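Local coordinates for protein inorganic pyrophosphatase (Helicobacter pylori, PDB 1YGZ) that probably hydrolyses inorganic pyrophosphate to two phosphate ions with magnesium as cofactor, working as a homohexamer, at residues 15-20 against 55-60; 95-100 against 146-151; 132-137 against 152-157. One frame throughout, in Å; residues are numbered along the deposited sequence.

Contact 1: 15-20 against 55-60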
loop_
_atom_site.group_PDB
_atom_site.type_symbol
_atom_site.label_atom_id
_atom_site.label_comp_id
_atom_site.label_asym_id
_atom_site.label_seq_id
_atom_site.Cartn_x
_atom_site.Cartn_y
_atom_site.Cartn_z
ATOM N N LEU A 15 -2.039 40.692 -0.007
ATOM C CA LEU A 15 -2.933 39.639 0.412
ATOM C C LEU A 15 -3.045 39.556 1.935
ATOM O O LEU A 15 -2.029 39.511 2.634
ATOM C CB LEU A 15 -2.440 38.325 -0.183
ATOM C CG LEU A 15 -3.386 37.148 -0.027
ATOM C CD1 LEU A 15 -4.841 37.620 -0.070
ATOM C CD2 LEU A 15 -3.074 36.156 -1.123
ATOM N N CYS A 16 -4.281 39.558 2.442
ATOM C CA CYS A 16 -4.516 39.496 3.883
ATOM C C CYS A 16 -4.475 38.039 4.298
ATOM O O CYS A 16 -5.336 37.256 3.902
ATOM C CB CYS A 16 -5.885 40.095 4.230
ATOM S SG CYS A 16 -5.913 41.033 5.776
ATOM N N VAL A 17 -3.484 37.665 5.096
ATOM C CA VAL A 17 -3.352 36.271 5.518
ATOM C C VAL A 17 -3.349 36.075 7.038
ATOM O O VAL A 17 -2.514 36.644 7.738
ATOM C CB VAL A 17 -2.050 35.662 4.949
ATOM C CG1 VAL A 17 -1.993 34.172 5.241
ATOM C CG2 VAL A 17 -1.962 35.930 3.466
ATOM N N VAL A 18 -4.281 35.268 7.544
ATOM C CA VAL A 18 -4.361 34.975 8.978
ATOM C C VAL A 18 -3.420 33.811 9.243
ATOM O O VAL A 18 -3.541 32.753 8.620
ATOM C CB VAL A 18 -5.791 34.566 9.377
ATOM C CG1 VAL A 18 -5.822 34.031 10.805
ATOM C CG2 VAL A 18 -6.722 35.762 9.239
ATOM N N ILE A 19 -2.473 33.999 10.157
ATOM C CA ILE A 19 -1.515 32.936 10.452
ATOM C C ILE A 19 -2.075 31.953 11.445
ATOM O O ILE A 19 -2.805 32.338 12.348
ATOM C CB ILE A 19 -0.209 33.475 11.035
ATOM C CG1 ILE A 19 0.424 34.483 10.075
ATOM C CG2 ILE A 19 0.740 32.312 11.311
ATOM C CD1 ILE A 19 0.754 33.932 8.696
ATOM N N GLU A 20 -1.728 30.681 11.286
ATOM C CA GLU A 20 -2.216 29.664 12.207
ATOM C C GLU A 20 -1.062 28.821 12.728
ATOM O O GLU A 20 -1.201 28.130 13.744
ATOM C CB GLU A 20 -3.218 28.740 11.517
ATOM C CG GLU A 20 -4.301 29.427 10.714
ATOM C CD GLU A 20 -5.442 28.480 10.378
ATOM O OE1 GLU A 20 -6.266 28.177 11.275
ATOM O OE2 GLU A 20 -5.509 28.027 9.218
ATOM N N GLY A 55 -0.874 29.732 7.201
ATOM C CA GLY A 55 -2.106 30.366 7.615
ATOM C C GLY A 55 -3.137 30.128 6.541
ATOM O O GLY A 55 -3.107 29.097 5.871
ATOM N N PHE A 56 -4.051 31.068 6.363
ATOM C CA PHE A 56 -5.066 30.910 5.337
ATOM C C PHE A 56 -5.558 32.290 4.949
ATOM O O PHE A 56 -5.286 33.269 5.654
ATOM C CB PHE A 56 -6.223 30.047 5.862
ATOM C CG PHE A 56 -7.125 30.759 6.835
ATOM C CD1 PHE A 56 -8.101 31.640 6.380
ATOM C CD2 PHE A 56 -6.984 30.563 8.208
ATOM C CE1 PHE A 56 -8.922 32.321 7.276
ATOM C CE2 PHE A 56 -7.803 31.241 9.117
ATOM C CZ PHE A 56 -8.771 32.119 8.651
ATOM N N VAL A 57 -6.257 32.374 3.821
ATOM C CA VAL A 57 -6.795 33.648 3.355
ATOM C C VAL A 57 -8.269 33.863 3.740
ATOM O O VAL A 57 -9.150 33.058 3.431
ATOM C CB VAL A 57 -6.655 33.773 1.838
ATOM C CG1 VAL A 57 -7.175 35.123 1.374
ATOM C CG2 VAL A 57 -5.187 33.617 1.437
ATOM N N PRO A 58 -8.549 34.961 4.446
ATOM C CA PRO A 58 -9.925 35.244 4.860
ATOM C C PRO A 58 -10.868 35.336 3.698
ATOM O O PRO A 58 -10.436 35.589 2.582
ATOM C CB PRO A 58 -9.801 36.577 5.590
ATOM C CG PRO A 58 -8.414 36.499 6.165
ATOM C CD PRO A 58 -7.604 35.924 5.031
ATOM N N ASN A 59 -12.150 35.118 3.970
ATOM C CA ASN A 59 -13.216 35.208 2.964
ATOM C C ASN A 59 -12.968 34.583 1.598
ATOM O O ASN A 59 -13.300 35.169 0.567
ATOM C CB ASN A 59 -13.602 36.669 2.773
ATOM C CG ASN A 59 -14.165 37.277 4.025
ATOM O OD1 ASN A 59 -14.025 38.472 4.261
ATOM N ND2 ASN A 59 -14.820 36.454 4.840
ATOM N N THR A 60 -12.400 33.387 1.595
ATOM C CA THR A 60 -12.149 32.681 0.353
ATOM C C THR A 60 -12.549 31.236 0.527
ATOM O O THR A 60 -12.434 30.683 1.621
ATOM C CB THR A 60 -10.667 32.716 -0.046
ATOM O OG1 THR A 60 -10.469 31.888 -1.192
ATOM C CG2 THR A 60 -9.810 32.181 1.050
#
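With chi1 at 74°, Phe56 holds its CG between its own backbone N and carbonyl carbon, which stands the ring up beside Val18. Val18 in turn has CG1 opposite its backbone N (chi1 170°), which lays CG1 by CE2 of the ring and leaves CG2 to Pro58. The two side chains rise side by side from the same face of the sheet, and Val18 CB lies over the ring, 4.1 Å from the centroid of Phe56, in a CH-pi contact offset toward the rim. Below them the backbones form an antiparallel hydrogen-bonded pair, Val18 N to Phe56 O and Phe56 N to Val18 O both measuring 2.9 Å. Ile19 and Gly55 form the next, non-hydrogen-bonded pair. Pro58 CG meets Val18 CG2 at 3.6 Å, and Leu15 CD1 crosses to Val57 CG1 at 3.7 Å. Glu20 brings OE2 to the edge of the Phe56 ring, its carboxylate turned 79° from the ring plane, while its OE1 accepts from Leu31 N. The contact joins strands 14-21 and 53-56 of the barrel, beside predicted substrate residue Tyr54 and predicted magnesium ligand Asp69. A carboxylate at the electropositive ring rim, with Lys33 in cation-pi contact, is consistent with favourable electrostatics in a buried setting.

Contact 2: 95-100 against 146-151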
loop_
_atom_site.group_PDB
_atom_site.type_symbol
_atom_site.label_atom_id
_atom_site.label_comp_id
_atom_site.label_asym_id
_atom_site.label_seq_id
_atom_site.Cartn_x
_atom_site.Cartn_y
_atom_site.Cartn_z
ATOM N N GLU A 95 -2.366 16.969 -3.912
ATOM C CA GLU A 95 -3.616 16.302 -3.565
ATOM C C GLU A 95 -3.356 15.329 -2.412
ATOM O O GLU A 95 -2.270 14.745 -2.341
ATOM C CB GLU A 95 -4.175 15.535 -4.760
ATOM C CG GLU A 95 -3.307 14.377 -5.227
ATOM C CD GLU A 95 -4.017 13.494 -6.237
ATOM O OE1 GLU A 95 -5.037 12.874 -5.864
ATOM O OE2 GLU A 95 -3.559 13.425 -7.400
ATOM N N ASP A 96 -4.332 15.177 -1.507
ATOM C CA ASP A 96 -4.214 14.253 -0.373
ATOM C C ASP A 96 -5.480 13.389 -0.199
ATOM O O ASP A 96 -6.363 13.417 -1.047
ATOM C CB ASP A 96 -3.917 15.020 0.914
ATOM C CG ASP A 96 -5.061 15.906 1.355
ATOM O OD1 ASP A 96 -6.233 15.566 1.095
ATOM O OD2 ASP A 96 -4.775 16.942 1.989
ATOM N N GLU A 97 -5.573 12.588 0.867
ATOM C CA GLU A 97 -6.784 11.758 1.061
ATOM C C GLU A 97 -8.097 12.471 0.786
ATOM O O GLU A 97 -9.055 11.836 0.363
ATOM C CB GLU A 97 -6.888 11.143 2.481
ATOM C CG GLU A 97 -6.324 12.027 3.578
ATOM C CD GLU A 97 -7.174 12.303 4.835
ATOM O OE1 GLU A 97 -8.132 11.613 5.166
ATOM O OE2 GLU A 97 -6.846 13.239 5.574
ATOM N N SER A 98 -8.167 13.765 1.089
ATOM C CA SER A 98 -9.394 14.510 0.850
ATOM C C SER A 98 -9.536 14.880 -0.603
ATOM O O SER A 98 -10.631 14.810 -1.141
ATOM C CB SER A 98 -9.474 15.784 1.705
ATOM O OG SER A 98 -10.324 15.571 2.833
ATOM N N GLY A 99 -8.432 15.282 -1.228
ATOM C CA GLY A 99 -8.457 15.672 -2.627
ATOM C C GLY A 99 -7.438 16.743 -2.977
ATOM O O GLY A 99 -6.274 16.629 -2.599
HETATM N N MSE A 100 -7.881 17.787 -3.683
HETATM C CA MSE A 100 -7.004 18.883 -4.109
HETATM C C MSE A 100 -6.921 20.061 -3.129
HETATM O O MSE A 100 -7.874 20.848 -3.013
HETATM C CB MSE A 100 -7.459 19.419 -5.479
HETATM C CG MSE A 100 -7.386 18.421 -6.611
HETATM SE SE MSE A 100 -5.595 17.792 -6.864
HETATM C CE MSE A 100 -4.909 19.260 -7.932
ATOM N N ASN A 146 -4.541 6.558 8.058
ATOM C CA ASN A 146 -5.572 7.005 7.121
ATOM C C ASN A 146 -5.365 8.470 6.733
ATOM O O ASN A 146 -6.214 9.328 7.009
ATOM C CB ASN A 146 -6.958 6.835 7.751
ATOM C CG ASN A 146 -7.179 5.437 8.295
ATOM O OD1 ASN A 146 -7.088 4.451 7.564
ATOM N ND2 ASN A 146 -7.465 5.344 9.584
ATOM N N LYS A 147 -4.232 8.749 6.094
ATOM C CA LYS A 147 -3.910 10.107 5.681
ATOM C C LYS A 147 -2.640 10.093 4.830
ATOM O O LYS A 147 -1.601 9.569 5.243
ATOM C CB LYS A 147 -3.724 10.982 6.921
ATOM C CG LYS A 147 -4.503 12.266 6.870
ATOM C CD LYS A 147 -4.908 12.736 8.270
ATOM C CE LYS A 147 -5.962 11.822 8.891
ATOM N NZ LYS A 147 -6.477 12.362 10.175
ATOM N N TRP A 148 -2.741 10.658 3.634
ATOM C CA TRP A 148 -1.621 10.705 2.705
ATOM C C TRP A 148 -1.598 12.047 1.990
ATOM O O TRP A 148 -2.533 12.847 2.114
ATOM C CB TRP A 148 -1.740 9.585 1.666
ATOM C CG TRP A 148 -3.090 9.528 1.002
ATOM C CD1 TRP A 148 -4.222 8.943 1.491
ATOM C CD2 TRP A 148 -3.464 10.150 -0.226
ATOM N NE1 TRP A 148 -5.276 9.168 0.645
ATOM C CE2 TRP A 148 -4.838 9.909 -0.421
ATOM C CE3 TRP A 148 -2.770 10.896 -1.187
ATOM C CZ2 TRP A 148 -5.535 10.382 -1.523
ATOM C CZ3 TRP A 148 -3.462 11.368 -2.287
ATOM C CH2 TRP A 148 -4.832 11.109 -2.446
ATOM N N VAL A 149 -0.524 12.279 1.241
ATOM C CA VAL A 149 -0.348 13.518 0.496
ATOM C C VAL A 149 0.497 13.301 -0.746
ATOM O O VAL A 149 1.569 12.709 -0.677
ATOM C CB VAL A 149 0.345 14.586 1.351
ATOM C CG1 VAL A 149 0.681 15.792 0.491
ATOM C CG2 VAL A 149 -0.555 14.998 2.500
ATOM N N LYS A 150 0.008 13.788 -1.880
ATOM C CA LYS A 150 0.721 13.662 -3.146
ATOM C C LYS A 150 1.027 15.048 -3.670
ATOM O O LYS A 150 0.152 15.753 -4.181
ATOM C CB LYS A 150 -0.117 12.885 -4.158
ATOM C CG LYS A 150 0.406 12.948 -5.588
ATOM C CD LYS A 150 -0.315 11.954 -6.502
ATOM C CE LYS A 150 0.298 10.561 -6.396
ATOM N NZ LYS A 150 1.722 10.561 -6.853
ATOM N N VAL A 151 2.287 15.436 -3.537
ATOM C CA VAL A 151 2.719 16.752 -3.964
ATOM C C VAL A 151 3.072 16.825 -5.433
ATOM O O VAL A 151 4.042 16.218 -5.889
ATOM C CB VAL A 151 3.930 17.224 -3.151
ATOM C CG1 VAL A 151 4.280 18.659 -3.531
ATOM C CG2 VAL A 151 3.618 17.122 -1.664
#
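Strands 83-96 and 149-155 meet here antiparallel, Glu95 and Lys150 forming a hydrogen-bonded pair and Asp96 and Val149 the non-hydrogen-bonded pair beside it. Glu95 N reaches Lys150 O at 2.8 Å and nearly straight at the hydrogen (167°), though it is tilted 26° from the carbonyl plane; Lys150 N returns a bond to Glu95 O. The side chains of Glu95 and Lys150 leave the sheet on the same face and run alongside each other, Glu95 CG lying 3.7 Å from Lys150 CB. Their charged ends then part, and Glu95 OE2 takes Lys152 as its salt-bridge partner, while Glu95 also packs on Pro145 of a second subunit. Its other oxygen, OE1, sits at the edge of the Trp148 indole in the ring plane, 3.9 Å from CH2 of Trp148. One indole face is covered by the peptide between Asp96 and Glu97, with Glu97 N over the centre of the ring. Asp96 puts CB against Val149 CG2 at 3.7 Å, while its OD1 accepts from Ser98 N, an Asx turn, and from Gly99 N (3.2 Å), which extends it to an Asx motif shaping the bend after the strand. Farther out, Glu97 CG leans on Lys147 CA at 3.7 Å. Lys147 and Val149 lie close to Arg42 and Tyr140, respectively, both predicted to bind substrate. Across the contact the acids and lysines thus meet chiefly through their aliphatic parts; backbone bonds and indole packing join the strands, and the Glu95 salt bridge, farther along the same strand, adds to the join.

Contact 3: 132-137 against 152-157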
loop_
_atom_site.group_PDB
_atom_site.type_symbol
_atom_site.label_atom_id
_atom_site.label_comp_id
_atom_site.label_asym_id
_atom_site.label_seq_id
_atom_site.Cartn_x
_atom_site.Cartn_y
_atom_site.Cartn_z
ATOM N N LYS A 132 12.900 21.504 0.523
ATOM C CA LYS A 132 12.502 21.316 1.915
ATOM C C LYS A 132 10.981 21.489 2.095
ATOM O O LYS A 132 10.354 20.750 2.842
ATOM C CB LYS A 132 13.257 22.301 2.829
ATOM C CG LYS A 132 13.229 21.949 4.330
ATOM C CD LYS A 132 13.699 23.119 5.204
ATOM C CE LYS A 132 15.115 23.596 4.881
ATOM N NZ LYS A 132 16.165 22.694 5.438
ATOM N N ILE A 133 10.389 22.464 1.416
ATOM C CA ILE A 133 8.950 22.664 1.554
ATOM C C ILE A 133 8.175 21.508 0.925
ATOM O O ILE A 133 7.259 20.951 1.544
ATOM C CB ILE A 133 8.499 23.975 0.898
ATOM C CG1 ILE A 133 9.234 25.148 1.549
ATOM C CG2 ILE A 133 6.984 24.144 1.056
ATOM C CD1 ILE A 133 9.168 26.406 0.751
ATOM N N LYS A 134 8.556 21.143 -0.297
ATOM C CA LYS A 134 7.882 20.053 -0.987
ATOM C C LYS A 134 8.002 18.766 -0.173
ATOM O O LYS A 134 6.997 18.151 0.167
ATOM C CB LYS A 134 8.477 19.868 -2.384
ATOM C CG LYS A 134 7.726 18.898 -3.282
ATOM C CD LYS A 134 8.384 18.851 -4.674
ATOM C CE LYS A 134 7.609 17.985 -5.687
ATOM N NZ LYS A 134 6.253 18.541 -6.013
ATOM N N HIS A 135 9.234 18.380 0.156
ATOM C CA HIS A 135 9.483 17.165 0.922
ATOM C C HIS A 135 8.696 17.163 2.229
ATOM O O HIS A 135 8.115 16.148 2.633
ATOM C CB HIS A 135 10.976 17.024 1.216
ATOM C CG HIS A 135 11.292 16.013 2.274
ATOM N ND1 HIS A 135 11.087 16.251 3.617
ATOM C CD2 HIS A 135 11.792 14.758 2.187
ATOM C CE1 HIS A 135 11.451 15.186 4.311
ATOM N NE2 HIS A 135 11.882 14.266 3.468
ATOM N N PHE A 136 8.689 18.307 2.892
ATOM C CA PHE A 136 7.966 18.435 4.145
ATOM C C PHE A 136 6.551 17.938 3.952
ATOM O O PHE A 136 6.147 16.917 4.524
ATOM C CB PHE A 136 7.912 19.898 4.577
ATOM C CG PHE A 136 7.038 20.144 5.778
ATOM C CD1 PHE A 136 7.493 19.840 7.064
ATOM C CD2 PHE A 136 5.759 20.676 5.625
ATOM C CE1 PHE A 136 6.694 20.063 8.184
ATOM C CE2 PHE A 136 4.944 20.905 6.739
ATOM C CZ PHE A 136 5.415 20.596 8.024
ATOM N N PHE A 137 5.807 18.681 3.141
ATOM C CA PHE A 137 4.422 18.367 2.887
ATOM C C PHE A 137 4.182 16.936 2.479
ATOM O O PHE A 137 3.176 16.351 2.848
ATOM C CB PHE A 137 3.846 19.331 1.846
ATOM C CG PHE A 137 3.464 20.648 2.427
ATOM C CD1 PHE A 137 4.402 21.658 2.560
ATOM C CD2 PHE A 137 2.183 20.838 2.951
ATOM C CE1 PHE A 137 4.082 22.834 3.210
ATOM C CE2 PHE A 137 1.846 22.015 3.609
ATOM C CZ PHE A 137 2.795 23.018 3.743
ATOM N N LYS A 152 2.273 17.585 -6.167
ATOM C CA LYS A 152 2.493 17.752 -7.586
ATOM C C LYS A 152 3.743 18.560 -7.841
ATOM O O LYS A 152 4.713 18.045 -8.391
ATOM C CB LYS A 152 1.284 18.437 -8.242
ATOM C CG LYS A 152 0.095 17.507 -8.520
ATOM C CD LYS A 152 -0.374 16.783 -7.262
ATOM C CE LYS A 152 -1.493 15.791 -7.572
ATOM N NZ LYS A 152 -1.035 14.670 -8.453
ATOM N N GLY A 153 3.724 19.823 -7.436
ATOM C CA GLY A 153 4.880 20.676 -7.651
ATOM C C GLY A 153 4.486 22.127 -7.510
ATOM O O GLY A 153 3.375 22.419 -7.074
ATOM N N PHE A 154 5.372 23.043 -7.878
ATOM C CA PHE A 154 5.036 24.454 -7.745
ATOM C C PHE A 154 4.651 25.096 -9.071
ATOM O O PHE A 154 4.797 24.494 -10.122
ATOM C CB PHE A 154 6.203 25.227 -7.133
ATOM C CG PHE A 154 6.669 24.686 -5.816
ATOM C CD1 PHE A 154 7.603 23.649 -5.758
ATOM C CD2 PHE A 154 6.192 25.227 -4.631
ATOM C CE1 PHE A 154 8.054 23.167 -4.532
ATOM C CE2 PHE A 154 6.640 24.749 -3.397
ATOM C CZ PHE A 154 7.572 23.720 -3.349
ATOM N N GLU A 155 4.147 26.320 -9.000
ATOM C CA GLU A 155 3.751 27.077 -10.181
ATOM C C GLU A 155 4.033 28.573 -9.973
ATOM O O GLU A 155 4.267 29.029 -8.858
ATOM C CB GLU A 155 2.272 26.829 -10.480
ATOM C CG GLU A 155 1.959 25.340 -10.542
ATOM C CD GLU A 155 0.659 25.004 -11.245
ATOM O OE1 GLU A 155 0.349 23.802 -11.337
ATOM O OE2 GLU A 155 -0.055 25.913 -11.709
ATOM N N ASN A 156 4.033 29.334 -11.052
ATOM C CA ASN A 156 4.313 30.763 -10.973
ATOM C C ASN A 156 3.188 31.571 -10.329
ATOM O O ASN A 156 2.096 31.058 -10.053
ATOM C CB ASN A 156 4.543 31.313 -12.371
ATOM C CG ASN A 156 3.344 31.082 -13.273
ATOM O OD1 ASN A 156 2.209 31.417 -12.920
ATOM N ND2 ASN A 156 3.586 30.496 -14.436
ATOM N N LYS A 157 3.472 32.851 -10.118
ATOM C CA LYS A 157 2.519 33.763 -9.531
ATOM C C LYS A 157 1.202 33.712 -10.282
ATOM O O LYS A 157 0.140 33.477 -9.693
ATOM C CB LYS A 157 3.058 35.185 -9.572
ATOM C CG LYS A 157 2.008 36.211 -9.222
ATOM C CD LYS A 157 2.616 37.555 -8.922
ATOM C CE LYS A 157 1.525 38.544 -8.570
ATOM N NZ LYS A 157 2.072 39.854 -8.148
#
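Phe154, on a strand that carries a classic beta bulge, meets Ile133 and Lys134 of helix 127-137, which packs against strand 149-155. The bulge places Lys152 and Gly153 together opposite Asn93 of the neighbouring strand. Helix and strand axes approach to 9.8 Å and run at 144° to each other, oblique but roughly antiparallel, and only 190 Å² of surface is buried between the two segments. The more closely packed part is apolar. Phe154 has CG opposite its carbonyl carbon (chi1 -56°), which turns the far end of the ring to the helix. There Ile133 CB stands at the ring edge, near its plane, 4.4 Å from CZ of Phe154, and Lys134 CB comes in obliquely to Phe154 CE1 at 4.0 Å. Leu92 of the adjoining strand also touches Phe154, while Ile133 continues inward to Leu71 and Leu73, tying the helix to the barrel. Elsewhere the helix faces a third subunit, where Lys132 NZ bonds to Tyr45 O and His135 NE2 to Asp142 OD2. At the far end of the strand Asn156 is the N-cap of the next helix, its OD1 accepting from Ser159 N. The looser side of the contact is polar and partly exposed, and the same Lys134 leads out to it from the ring, its chain extended as far as CE and bent only at its last torsion (65°). The bend sets NZ of Lys134 2.9 Å from Lys152 O, a weak hydrogen bond, with a second weak one to Val151 O.

In the fold
Contact 1 is buried and largely apolar, a strand pair about 8 Å from the chain centre, whereas contacts 2 and 3 lie at the surface, where lysines, acids and other subunits take part; the chemistry follows depth. All reach one curled sheet: strand 14-21 of contact 1 neighbours strand 83-96 of contact 2, and contacts 2 and 3 share strand 149-155. Contact 1 closes before the others open and touches neither; contacts 2 and 3 alternate along the chain and meet directly, as where Val149 CG1 packs on Phe137 O. Contacts 1 and 2 are backbone-bonded strand pairs, contact 3 a sparser packing of helix side chains against a ring and main-chain oxygens of the strand.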